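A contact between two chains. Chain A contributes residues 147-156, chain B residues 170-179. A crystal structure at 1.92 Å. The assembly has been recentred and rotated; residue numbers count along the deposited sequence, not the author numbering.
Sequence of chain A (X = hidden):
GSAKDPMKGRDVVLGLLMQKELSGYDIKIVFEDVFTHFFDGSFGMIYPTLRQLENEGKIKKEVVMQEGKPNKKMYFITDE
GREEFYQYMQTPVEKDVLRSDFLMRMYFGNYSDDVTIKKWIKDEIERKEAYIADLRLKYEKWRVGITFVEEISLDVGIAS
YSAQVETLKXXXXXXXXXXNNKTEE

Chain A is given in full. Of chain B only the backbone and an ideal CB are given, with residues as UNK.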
# COMPACT_ATOMS: atom_id res chain seq x y z
N THR A 147 13.71 16.66 -9.95
CA THR A 147 14.50 16.03 -11.01
C THR A 147 13.77 14.87 -11.68
O THR A 147 12.76 14.41 -11.18
CB THR A 147 15.79 15.42 -10.48
OG1 THR A 147 15.48 14.36 -9.58
CG2 THR A 147 16.61 16.43 -9.77
N PHE A 148 14.30 14.42 -12.82
CA PHE A 148 13.73 13.32 -13.56
C PHE A 148 13.38 12.13 -12.66
O PHE A 148 12.27 11.62 -12.71
CB PHE A 148 14.69 12.86 -14.68
CG PHE A 148 14.28 11.57 -15.34
CD1 PHE A 148 13.42 11.59 -16.42
CD2 PHE A 148 14.74 10.36 -14.89
CE1 PHE A 148 13.02 10.40 -17.04
CE2 PHE A 148 14.35 9.18 -15.49
CZ PHE A 148 13.50 9.19 -16.56
N VAL A 149 14.31 11.69 -11.81
CA VAL A 149 14.06 10.47 -11.02
C VAL A 149 12.97 10.71 -9.94
O VAL A 149 12.15 9.84 -9.69
CB VAL A 149 15.32 9.89 -10.39
CG1 VAL A 149 16.00 10.91 -9.51
CG2 VAL A 149 15.01 8.58 -9.61
N GLU A 150 13.01 11.88 -9.31
CA GLU A 150 11.98 12.26 -8.32
C GLU A 150 10.59 12.31 -8.94
O GLU A 150 9.60 11.99 -8.29
CB GLU A 150 12.31 13.60 -7.69
CG GLU A 150 13.59 13.56 -6.83
CD GLU A 150 13.98 14.92 -6.29
OE1 GLU A 150 13.83 15.91 -7.04
OE2 GLU A 150 14.50 14.98 -5.13
N GLU A 151 10.52 12.74 -10.18
CA GLU A 151 9.25 12.81 -10.86
C GLU A 151 8.65 11.40 -11.10
O GLU A 151 7.44 11.27 -11.23
CB GLU A 151 9.42 13.57 -12.18
CG GLU A 151 8.17 13.69 -13.02
CD GLU A 151 7.28 14.88 -12.67
OE1 GLU A 151 7.80 15.83 -12.04
OE2 GLU A 151 6.08 14.86 -13.08
N ILE A 152 9.50 10.35 -11.15
CA ILE A 152 8.95 8.98 -11.35
C ILE A 152 7.94 8.62 -10.25
O ILE A 152 6.86 8.10 -10.55
CB ILE A 152 10.05 7.90 -11.49
CG1 ILE A 152 10.96 8.24 -12.67
CG2 ILE A 152 9.45 6.45 -11.63
CD1 ILE A 152 12.20 7.35 -12.82
N SER A 153 8.24 8.93 -8.99
CA SER A 153 7.30 8.59 -7.90
C SER A 153 5.95 9.23 -8.11
O SER A 153 4.92 8.58 -7.95
CB SER A 153 7.85 8.90 -6.48
OG SER A 153 8.10 10.26 -6.24
N LEU A 154 5.94 10.51 -8.49
CA LEU A 154 4.70 11.20 -8.81
C LEU A 154 3.97 10.58 -9.97
O LEU A 154 2.76 10.29 -9.88
CB LEU A 154 4.98 12.68 -9.14
CG LEU A 154 3.86 13.56 -9.64
CD1 LEU A 154 2.71 13.62 -8.62
CD2 LEU A 154 4.42 14.99 -10.00
N ASP A 155 4.67 10.42 -11.09
CA ASP A 155 4.01 10.00 -12.34
C ASP A 155 3.51 8.56 -12.24
O ASP A 155 2.48 8.22 -12.79
CB ASP A 155 4.94 10.12 -13.52
CG ASP A 155 5.27 11.57 -13.85
OD1 ASP A 155 4.77 12.47 -13.14
OD2 ASP A 155 6.02 11.78 -14.81
N VAL A 156 4.24 7.71 -11.54
CA VAL A 156 3.77 6.33 -11.34
C VAL A 156 2.49 6.33 -10.51
O VAL A 156 1.48 5.65 -10.85
CB VAL A 156 4.87 5.42 -10.78
CG1 VAL A 156 4.35 4.02 -10.45
CG2 VAL A 156 6.00 5.30 -11.81
N UNK B 170 8.40 3.92 -20.33
CA UNK B 170 8.66 5.24 -20.91
C UNK B 170 9.77 5.92 -20.14
O UNK B 170 10.63 6.55 -20.74
CB UNK B 170 7.40 6.11 -20.91
N UNK B 171 9.76 5.80 -18.82
CA UNK B 171 10.84 6.36 -18.03
C UNK B 171 12.20 5.73 -18.40
O UNK B 171 13.17 6.43 -18.56
CB UNK B 171 10.55 6.16 -16.54
N UNK B 172 12.25 4.40 -18.51
CA UNK B 172 13.52 3.73 -18.82
C UNK B 172 14.05 4.16 -20.18
O UNK B 172 15.23 4.47 -20.31
CB UNK B 172 13.35 2.21 -18.79
N UNK B 173 13.18 4.18 -21.18
CA UNK B 173 13.54 4.64 -22.51
C UNK B 173 14.07 6.07 -22.46
O UNK B 173 15.06 6.40 -23.10
CB UNK B 173 12.34 4.55 -23.45
N UNK B 174 13.43 6.93 -21.69
CA UNK B 174 13.88 8.34 -21.67
C UNK B 174 15.24 8.40 -20.99
O UNK B 174 16.12 9.11 -21.47
CB UNK B 174 12.88 9.24 -20.95
N UNK B 175 15.42 7.63 -19.92
CA UNK B 175 16.69 7.58 -19.20
C UNK B 175 17.81 7.04 -20.08
O UNK B 175 18.90 7.60 -20.13
CB UNK B 175 16.55 6.72 -17.94
N UNK B 176 17.53 5.97 -20.81
CA UNK B 176 18.51 5.43 -21.75
C UNK B 176 18.87 6.44 -22.85
O UNK B 176 20.01 6.48 -23.30
CB UNK B 176 17.97 4.14 -22.38
N UNK B 177 17.90 7.26 -23.27
CA UNK B 177 18.14 8.29 -24.29
C UNK B 177 18.95 9.48 -23.75
O UNK B 177 19.57 10.17 -24.53
CB UNK B 177 16.80 8.79 -24.84
N UNK B 178 18.93 9.70 -22.44
CA UNK B 178 19.76 10.74 -21.81
C UNK B 178 21.27 10.39 -21.85
O UNK B 178 22.12 11.28 -21.94
CB UNK B 178 19.32 10.94 -20.36
N UNK B 179 21.57 9.11 -21.71
CA UNK B 179 22.94 8.60 -21.70
C UNK B 179 23.33 8.19 -23.12
O UNK B 179 23.60 9.05 -23.97
CB UNK B 179 23.08 7.42 -20.74

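The two helices run nearly antiparallel, at 169°, with axes 11.5 Å apart at closest approach, and the backbone angles at 170-178 are helical. At position 170 the ideal CB has nothing of chain A within 5.5 Å, so a polar side chain would suit. It is K170(B), which makes no contact.

Position 171 points toward chain A, its ideal CB 4.2 Å from both F148(A) CZ and I152(A) CD1. Apolar atoms therefore line the start of the path, while further along chain A offers the acidic side chain of D155(A) and the carbonyl of F148(A). A medium apolar residue could cover the near part; a long side chain with an aliphatic stem and a cationic end, lysine or arginine, would use both. The residue is K171(B). Its CG lies 4.0 Å from I152(A) CG1, and its chain, m at chi1 and chi2 and then extended, carries NZ to 2.7 Å from D155(A) OD2 in a hydrogen-bonded salt bridge. NZ also donates to a water that in turn donates to F148(A) O, with NZ 2.8 Å and F148(A) O 2.9 Å from the water oxygen. The side chain thus packs as a knob among F148(A), E151(A), I152(A) and D155(A).

Positions 172 and 173 direct their CB atoms away from chain A, which constrains neither; they are L172(B) and E173(B).

Position 174 points toward chain A, with its ideal CB 4.1 Å from F148(A) CE1. The ring edge would accept an aliphatic chain or a polar group drawn to its slightly positive hydrogens. E174(B) takes the second course, its OE1 3.3 Å from F148(A) CE1 near the ring plane.

At 175 the CB points sideways, and the ideal CB is 4.1 Å from F148(A) CE2. Alanine or a larger aliphatic would be compatible with this apolar neighbour. The residue is L175(B), whose CB makes the apolar contact with that ring atom.

Positions 176 and 177 are out of reach, and little is asked of them beyond helical compatibility: E176(B) and A177(B).

Position 178 points toward chain A, but its ideal CB has no neighbour within 5.5 Å; only a long side chain, such as lysine, arginine or methionine, could reach the aromatic ring. K178(B) lays CE over one face of F148(A), 4.1 Å from the ring centroid, a CH-pi contact that completes the set of four residues around this ring.

Position 179, E179(B), is out of reach.

Chain B 170-179: KKLEELEAKE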
# COMPACT_ATOMS: atom_id res chain seq x y z
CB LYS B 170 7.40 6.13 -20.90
CG LYS B 170 6.37 5.66 -21.91
CD LYS B 170 5.11 6.48 -21.88
CE LYS B 170 4.27 6.18 -23.11
NZ LYS B 170 2.82 6.27 -22.80
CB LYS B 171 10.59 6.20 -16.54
CG LYS B 171 9.32 6.89 -16.02
CD LYS B 171 9.30 8.40 -16.30
CE LYS B 171 8.07 9.06 -15.72
NZ LYS B 171 8.05 10.54 -16.03
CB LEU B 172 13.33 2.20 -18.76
CG LEU B 172 14.53 1.35 -19.13
CD1 LEU B 172 15.63 1.57 -18.07
CD2 LEU B 172 14.10 -0.17 -19.30
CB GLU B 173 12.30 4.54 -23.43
CG GLU B 173 12.52 4.95 -24.84
CD GLU B 173 11.32 4.66 -25.76
OE1 GLU B 173 11.12 5.42 -26.72
OE2 GLU B 173 10.58 3.68 -25.51
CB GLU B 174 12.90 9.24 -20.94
CG GLU B 174 13.41 10.67 -20.79
CD GLU B 174 12.40 11.62 -20.17
OE1 GLU B 174 11.32 11.16 -19.76
OE2 GLU B 174 12.71 12.84 -20.13
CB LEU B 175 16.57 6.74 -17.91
CG LEU B 175 17.82 6.64 -17.05
CD1 LEU B 175 18.44 8.03 -16.83
CD2 LEU B 175 17.46 6.02 -15.66
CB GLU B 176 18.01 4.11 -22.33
CG GLU B 176 18.06 2.98 -21.31
CD GLU B 176 17.36 1.72 -21.76
OE1 GLU B 176 16.62 1.73 -22.77
OE2 GLU B 176 17.54 0.69 -21.09
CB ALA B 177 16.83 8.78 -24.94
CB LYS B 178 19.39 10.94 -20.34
CG LYS B 178 17.97 11.49 -20.05
CD LYS B 178 17.83 11.80 -18.55
CE LYS B 178 16.53 12.53 -18.23
NZ LYS B 178 16.44 13.89 -18.82
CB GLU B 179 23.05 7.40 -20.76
CG GLU B 179 22.35 7.58 -19.39
CD GLU B 179 22.06 6.26 -18.70
OE1 GLU B 179 21.89 5.23 -19.39
OE2 GLU B 179 22.00 6.25 -17.46
O HOH W 1 10.35 11.61 -14.93
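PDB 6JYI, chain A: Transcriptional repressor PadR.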